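Local coordinates for bromo domain containing protein (Cryptosporidium parvum, PDB 5U9N) that probably recognises acetylated lysines through its bromodomains, the second of which is held here with the inhibitor bromosporine in its pocket, at residues L20-P32 with W122-F134. Residues are numbered along the deposited sequence; the frame is centred on the assembly and turned at random.
Sequences LRKEQNSFLFENP and WIYDSAKQSLNKF. With BMF (Bromosporine), chain C.
Asn25 turns its first side-chain torsion so that CG lies anti to the carbonyl carbon (chi1 -57°), Ser126 OG does likewise, and the two groups meet as a worked example of a loop pinned to a helix by one direct hydrogen bond, backed by two bridging waters. Asn25 ND2 donates to Ser126 OG at 2.8 Å, nearly straight at 161° and close to the amide plane. The hydroxyl in turn donates to Trp122 O, which Ser126 N reaches from the other face of the carbonyl plane, so the acceptor is itself fixed by the helix. The indole of Trp122 lies across the Asn25 amide, their planes 60° apart, with CE3 3.5 Å from ND2.

Apolar contacts follow from Leu28 and Phe29. Leu28 packs CD1 4.0 Å from Ser126 CB and lines the bromosporine pocket with CD2, 3.6 Å from ligand C10. Phe29 brings CZ to 3.6 Å from Ala127 CA. One water donates to Leu20 O and Ser130 OG; another donates to Gln24 O and Ser126 O and accepts from Ser130 OG. Leu20 CD1 packs 3.9 Å from Phe134 CD1.

In the left-handed four-helix bromodomain bundle, this ZA loop, following helix 9-20, lies against the last bundle helix (C), 122-139; Phe27, Leu28, Asn31, Pro32 and Ile123 line the bromosporine pocket, consistent with the family's acetyl-lysine site. Helix 96-113 adds Phe107, edge-to-face with Phe29, and Cys110, touching Ile123 and Ala127.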
loop_
_atom_site.group_PDB
_atom_site.type_symbol
_atom_site.label_atom_id
_atom_site.label_comp_id
_atom_site.label_asym_id
_atom_site.label_seq_id
_atom_site.Cartn_x
_atom_site.Cartn_y
_atom_site.Cartn_z
ATOM N N LEU A 20 6.079 2.013 -6.503
ATOM C CA LEU A 20 6.347 1.834 -5.063
ATOM C C LEU A 20 7.034 0.505 -4.767
ATOM O O LEU A 20 7.643 0.367 -3.707
ATOM C CB LEU A 20 5.063 1.890 -4.261
ATOM C CG LEU A 20 4.374 3.206 -4.184
ATOM C CD1 LEU A 20 3.062 3.041 -3.499
ATOM C CD2 LEU A 20 5.249 4.235 -3.496
ATOM N N ARG A 21 6.886 -0.500 -5.660
ATOM C CA ARG A 21 7.557 -1.796 -5.498
ATOM C C ARG A 21 9.070 -1.671 -5.718
ATOM O O ARG A 21 9.811 -2.530 -5.274
ATOM C CB ARG A 21 6.994 -2.847 -6.459
ATOM C CG ARG A 21 5.636 -3.377 -6.072
ATOM C CD ARG A 21 5.317 -4.635 -6.845
ATOM N NE ARG A 21 4.104 -4.501 -7.660
ATOM C CZ ARG A 21 2.919 -5.052 -7.385
ATOM N NH1 ARG A 21 2.747 -5.765 -6.274
ATOM N NH2 ARG A 21 1.899 -4.888 -8.210
ATOM N N LYS A 22 9.526 -0.611 -6.383
ATOM C CA LYS A 22 10.954 -0.397 -6.601
ATOM C C LYS A 22 11.605 0.376 -5.434
ATOM O O LYS A 22 12.808 0.594 -5.470
ATOM C CB LYS A 22 11.176 0.357 -7.929
ATOM C CG LYS A 22 10.806 -0.479 -9.161
ATOM C CD LYS A 22 10.911 0.317 -10.449
ATOM C CE LYS A 22 10.656 -0.534 -11.668
ATOM N N GLU A 23 10.839 0.744 -4.382
ATOM C CA GLU A 23 11.393 1.510 -3.257
ATOM C C GLU A 23 12.116 0.605 -2.275
ATOM O O GLU A 23 11.956 -0.610 -2.316
ATOM C CB GLU A 23 10.293 2.295 -2.530
ATOM C CG GLU A 23 9.749 3.469 -3.323
ATOM C CD GLU A 23 10.756 4.576 -3.594
ATOM O OE1 GLU A 23 11.206 5.225 -2.620
ATOM O OE2 GLU A 23 11.051 4.831 -4.785
ATOM N N GLN A 24 12.927 1.210 -1.392
ATOM C CA GLN A 24 13.725 0.475 -0.410
ATOM C C GLN A 24 12.837 -0.282 0.587
ATOM O O GLN A 24 11.921 0.300 1.170
ATOM C CB GLN A 24 14.661 1.425 0.345
ATOM C CG GLN A 24 15.787 1.967 -0.537
ATOM C CD GLN A 24 16.572 3.078 0.128
ATOM O OE1 GLN A 24 16.087 3.770 1.034
ATOM N NE2 GLN A 24 17.787 3.315 -0.352
ATOM N N ASN A 25 13.146 -1.585 0.794
ATOM C CA ASN A 25 12.426 -2.484 1.685
ATOM C C ASN A 25 10.938 -2.585 1.266
ATOM O O ASN A 25 10.053 -2.774 2.115
ATOM C CB ASN A 25 12.578 -2.049 3.164
ATOM C CG ASN A 25 14.020 -1.975 3.616
ATOM O OD1 ASN A 25 14.811 -2.860 3.346
ATOM N ND2 ASN A 25 14.389 -0.941 4.346
ATOM N N SER A 26 10.681 -2.566 -0.067
ATOM C CA SER A 26 9.324 -2.711 -0.613
ATOM C C SER A 26 8.744 -4.110 -0.318
ATOM O O SER A 26 7.533 -4.267 -0.271
ATOM C CB SER A 26 9.328 -2.476 -2.117
ATOM O OG SER A 26 10.208 -3.382 -2.754
ATOM N N PHE A 27 9.617 -5.120 -0.137
ATOM C CA PHE A 27 9.191 -6.489 0.191
ATOM C C PHE A 27 8.302 -6.507 1.459
ATOM O O PHE A 27 7.457 -7.390 1.594
ATOM C CB PHE A 27 10.419 -7.424 0.385
ATOM C CG PHE A 27 11.244 -7.150 1.626
ATOM C CD1 PHE A 27 10.944 -7.766 2.828
ATOM C CD2 PHE A 27 12.327 -6.290 1.584
ATOM C CE1 PHE A 27 11.694 -7.498 3.975
ATOM C CE2 PHE A 27 13.043 -5.988 2.739
ATOM C CZ PHE A 27 12.721 -6.592 3.928
ATOM N N LEU A 28 8.491 -5.529 2.376
ATOM C CA LEU A 28 7.706 -5.463 3.621
ATOM C C LEU A 28 6.213 -5.398 3.356
ATOM O O LEU A 28 5.434 -6.034 4.056
ATOM C CB LEU A 28 8.112 -4.232 4.458
ATOM C CG LEU A 28 9.536 -4.233 5.067
ATOM C CD1 LEU A 28 9.852 -2.880 5.710
ATOM C CD2 LEU A 28 9.692 -5.335 6.094
ATOM N N PHE A 29 5.817 -4.651 2.326
ATOM C CA PHE A 29 4.429 -4.362 2.039
ATOM C C PHE A 29 3.859 -5.155 0.868
ATOM O O PHE A 29 2.734 -4.859 0.433
ATOM C CB PHE A 29 4.309 -2.878 1.726
ATOM C CG PHE A 29 5.180 -2.010 2.599
ATOM C CD1 PHE A 29 4.873 -1.815 3.937
ATOM C CD2 PHE A 29 6.353 -1.458 2.105
ATOM C CE1 PHE A 29 5.671 -1.014 4.741
ATOM C CE2 PHE A 29 7.151 -0.642 2.911
ATOM C CZ PHE A 29 6.798 -0.418 4.223
ATOM N N GLU A 30 4.585 -6.163 0.367
ATOM C CA GLU A 30 4.169 -6.884 -0.829
ATOM C C GLU A 30 3.059 -7.883 -0.539
ATOM O O GLU A 30 2.024 -7.851 -1.203
ATOM C CB GLU A 30 5.375 -7.603 -1.455
ATOM C CG GLU A 30 5.088 -8.287 -2.780
ATOM C CD GLU A 30 4.401 -7.420 -3.812
ATOM O OE1 GLU A 30 4.715 -6.212 -3.874
ATOM O OE2 GLU A 30 3.561 -7.951 -4.576
ATOM N N ASN A 31 3.260 -8.757 0.432
ATOM C CA ASN A 31 2.292 -9.809 0.731
ATOM C C ASN A 31 1.716 -9.625 2.127
ATOM O O ASN A 31 2.312 -8.920 2.944
ATOM C CB ASN A 31 2.959 -11.186 0.598
ATOM C CG ASN A 31 3.614 -11.381 -0.752
ATOM O OD1 ASN A 31 2.963 -11.270 -1.806
ATOM N ND2 ASN A 31 4.926 -11.596 -0.760
ATOM N N PRO A 32 0.566 -10.276 2.439
ATOM C CA PRO A 32 -0.031 -10.102 3.775
ATOM C C PRO A 32 0.883 -10.545 4.912
ATOM O O PRO A 32 1.424 -11.651 4.883
ATOM C CB PRO A 32 -1.299 -10.968 3.720
ATOM C CG PRO A 32 -1.613 -11.095 2.275
ATOM C CD PRO A 32 -0.285 -11.123 1.576
ATOM N N TRP A 122 14.021 0.960 11.252
ATOM C CA TRP A 122 14.091 0.986 9.785
ATOM C C TRP A 122 12.769 0.495 9.122
ATOM O O TRP A 122 12.492 0.879 7.989
ATOM C CB TRP A 122 15.273 0.151 9.280
ATOM C CG TRP A 122 15.187 -1.308 9.615
ATOM C CD1 TRP A 122 15.657 -1.918 10.736
ATOM C CD2 TRP A 122 14.631 -2.344 8.797
ATOM N NE1 TRP A 122 15.371 -3.257 10.700
ATOM C CE2 TRP A 122 14.730 -3.546 9.523
ATOM C CE3 TRP A 122 13.979 -2.360 7.556
ATOM C CZ2 TRP A 122 14.280 -4.767 9.012
ATOM C CZ3 TRP A 122 13.519 -3.567 7.057
ATOM C CH2 TRP A 122 13.685 -4.754 7.771
ATOM N N ILE A 123 11.936 -0.302 9.844
ATOM C CA ILE A 123 10.644 -0.761 9.316
ATOM C C ILE A 123 9.714 0.427 9.210
ATOM O O ILE A 123 9.208 0.702 8.135
ATOM C CB ILE A 123 10.040 -1.899 10.196
ATOM C CG1 ILE A 123 10.919 -3.145 10.120
ATOM C CG2 ILE A 123 8.616 -2.222 9.758
ATOM C CD1 ILE A 123 10.531 -4.203 11.018
ATOM N N TYR A 124 9.543 1.175 10.312
ATOM C CA TYR A 124 8.733 2.402 10.349
ATOM C C TYR A 124 9.227 3.414 9.308
ATOM O O TYR A 124 8.418 4.031 8.627
ATOM C CB TYR A 124 8.807 3.015 11.767
ATOM C CG TYR A 124 8.081 4.336 11.957
ATOM C CD1 TYR A 124 8.636 5.529 11.503
ATOM C CD2 TYR A 124 6.952 4.419 12.760
ATOM C CE1 TYR A 124 7.992 6.746 11.697
ATOM C CE2 TYR A 124 6.310 5.633 12.984
ATOM C CZ TYR A 124 6.857 6.804 12.479
ATOM O OH TYR A 124 6.293 8.021 12.763
ATOM N N ASP A 125 10.546 3.644 9.258
ATOM C CA ASP A 125 11.156 4.616 8.331
ATOM C C ASP A 125 10.940 4.230 6.880
ATOM O O ASP A 125 10.868 5.106 6.033
ATOM C CB ASP A 125 12.676 4.754 8.587
ATOM C CG ASP A 125 13.055 5.336 9.948
ATOM O OD1 ASP A 125 12.168 5.916 10.618
ATOM O OD2 ASP A 125 14.257 5.255 10.318
ATOM N N SER A 126 10.893 2.925 6.580
ATOM C CA SER A 126 10.652 2.448 5.208
ATOM C C SER A 126 9.218 2.785 4.781
ATOM O O SER A 126 9.014 3.192 3.642
ATOM C CB SER A 126 10.904 0.942 5.099
ATOM O OG SER A 126 12.275 0.650 5.290
ATOM N N ALA A 127 8.226 2.593 5.704
ATOM C CA ALA A 127 6.804 2.944 5.465
ATOM C C ALA A 127 6.662 4.422 5.230
ATOM O O ALA A 127 5.885 4.841 4.366
ATOM C CB ALA A 127 5.955 2.551 6.663
ATOM N N LYS A 128 7.374 5.226 6.042
ATOM C CA LYS A 128 7.342 6.677 5.943
ATOM C C LYS A 128 7.854 7.168 4.570
ATOM O O LYS A 128 7.304 8.118 4.038
ATOM C CB LYS A 128 8.182 7.297 7.073
ATOM C CG LYS A 128 8.062 8.811 7.217
ATOM C CD LYS A 128 6.633 9.261 7.629
ATOM C CE LYS A 128 6.494 10.761 7.784
ATOM N NZ LYS A 128 7.391 11.304 8.848
ATOM N N GLN A 129 8.884 6.531 4.014
ATOM C CA GLN A 129 9.481 6.970 2.742
ATOM C C GLN A 129 8.657 6.513 1.554
ATOM O O GLN A 129 8.643 7.196 0.541
ATOM C CB GLN A 129 10.926 6.463 2.592
ATOM C CG GLN A 129 11.908 7.158 3.529
ATOM C CD GLN A 129 13.177 6.347 3.712
ATOM O OE1 GLN A 129 13.596 5.582 2.821
ATOM N NE2 GLN A 129 13.829 6.505 4.865
ATOM N N SER A 130 8.003 5.362 1.646
ATOM C CA SER A 130 7.123 4.908 0.564
ATOM C C SER A 130 5.847 5.752 0.543
ATOM O O SER A 130 5.322 6.015 -0.529
ATOM C CB SER A 130 6.795 3.428 0.696
ATOM O OG SER A 130 7.881 2.653 0.223
ATOM N N LEU A 131 5.366 6.195 1.716
ATOM C CA LEU A 131 4.235 7.115 1.805
ATOM C C LEU A 131 4.611 8.461 1.173
ATOM O O LEU A 131 3.796 9.073 0.489
ATOM C CB LEU A 131 3.827 7.326 3.265
ATOM C CG LEU A 131 2.788 8.442 3.510
ATOM C CD1 LEU A 131 1.461 8.087 2.884
ATOM C CD2 LEU A 131 2.603 8.690 4.975
ATOM N N ASN A 132 5.831 8.927 1.428
ATOM C CA ASN A 132 6.317 10.172 0.856
ATOM C C ASN A 132 6.468 10.031 -0.666
ATOM O O ASN A 132 6.056 10.916 -1.402
ATOM C CB ASN A 132 7.642 10.576 1.496
ATOM C CG ASN A 132 7.515 11.033 2.934
ATOM O OD1 ASN A 132 6.457 10.903 3.575
ATOM N ND2 ASN A 132 8.613 11.538 3.490
ATOM N N LYS A 133 7.019 8.901 -1.133
ATOM C CA LYS A 133 7.119 8.615 -2.564
ATOM C C LYS A 133 5.714 8.512 -3.175
ATOM O O LYS A 133 5.498 9.007 -4.266
ATOM C CB LYS A 133 7.902 7.311 -2.801
ATOM C CG LYS A 133 8.081 6.935 -4.303
ATOM C CD LYS A 133 9.018 7.895 -5.042
ATOM C CE LYS A 133 9.262 7.440 -6.469
ATOM N NZ LYS A 133 10.232 8.315 -7.190
ATOM N N PHE A 134 4.767 7.853 -2.486
ATOM C CA PHE A 134 3.402 7.730 -2.998
ATOM C C PHE A 134 2.756 9.104 -3.181
ATOM O O PHE A 134 2.124 9.349 -4.213
ATOM C CB PHE A 134 2.521 6.869 -2.081
ATOM C CG PHE A 134 1.102 6.710 -2.611
ATOM C CD1 PHE A 134 0.872 6.219 -3.891
ATOM C CD2 PHE A 134 0.016 7.210 -1.898
ATOM C CE1 PHE A 134 -0.415 6.183 -4.423
ATOM C CE2 PHE A 134 -1.278 7.130 -2.417
ATOM C CZ PHE A 134 -1.483 6.614 -3.678
HETATM C C10 BMF C . 7.927 -8.213 7.409
HETATM N N12 BMF C . 6.379 -6.472 7.741
HETATM C C15 BMF C . 7.085 -6.142 10.511
HETATM C C17 BMF C . 8.118 -6.695 12.727
HETATM C C20 BMF C . 10.263 -6.381 15.094
HETATM C C22 BMF C . 7.680 -7.057 9.682
HETATM C C26 BMF C . 4.212 -4.560 6.893
HETATM C C28 BMF C . 9.619 -9.861 6.946
HETATM C C01 BMF C . 9.785 -11.068 4.737
HETATM C C02 BMF C . 9.124 -10.074 5.661
HETATM C C03 BMF C . 8.006 -9.319 5.261
HETATM N N04 BMF C . 7.465 -9.459 3.953
HETATM S S05 BMF C . 6.114 -10.286 3.573
HETATM C C06 BMF C . 4.875 -9.774 4.699
HETATM O O07 BMF C . 5.732 -9.869 2.258
HETATM O O08 BMF C . 6.393 -11.669 3.803
HETATM C C09 BMF C . 7.427 -8.396 6.123
HETATM C C11 BMF C . 7.306 -7.216 8.301
HETATM N N13 BMF C . 5.791 -5.556 8.584
HETATM C C14 BMF C . 6.056 -5.342 9.918
HETATM N N16 BMF C . 7.358 -5.907 11.887
HETATM O O18 BMF C . 8.137 -6.142 13.968
HETATM C C19 BMF C . 8.845 -6.884 15.020
HETATM O O21 BMF C . 8.705 -7.708 12.409
HETATM N N23 BMF C . 5.216 -4.424 10.380
HETATM N N24 BMF C . 4.400 -4.034 9.322
HETATM C C25 BMF C . 4.765 -4.702 8.262
HETATM C C27 BMF C . 9.037 -8.954 7.809
HETATM O O HOH W 1 7.402 0.264 -1.008
HETATM O O HOH W 2 10.595 2.686 1.231
#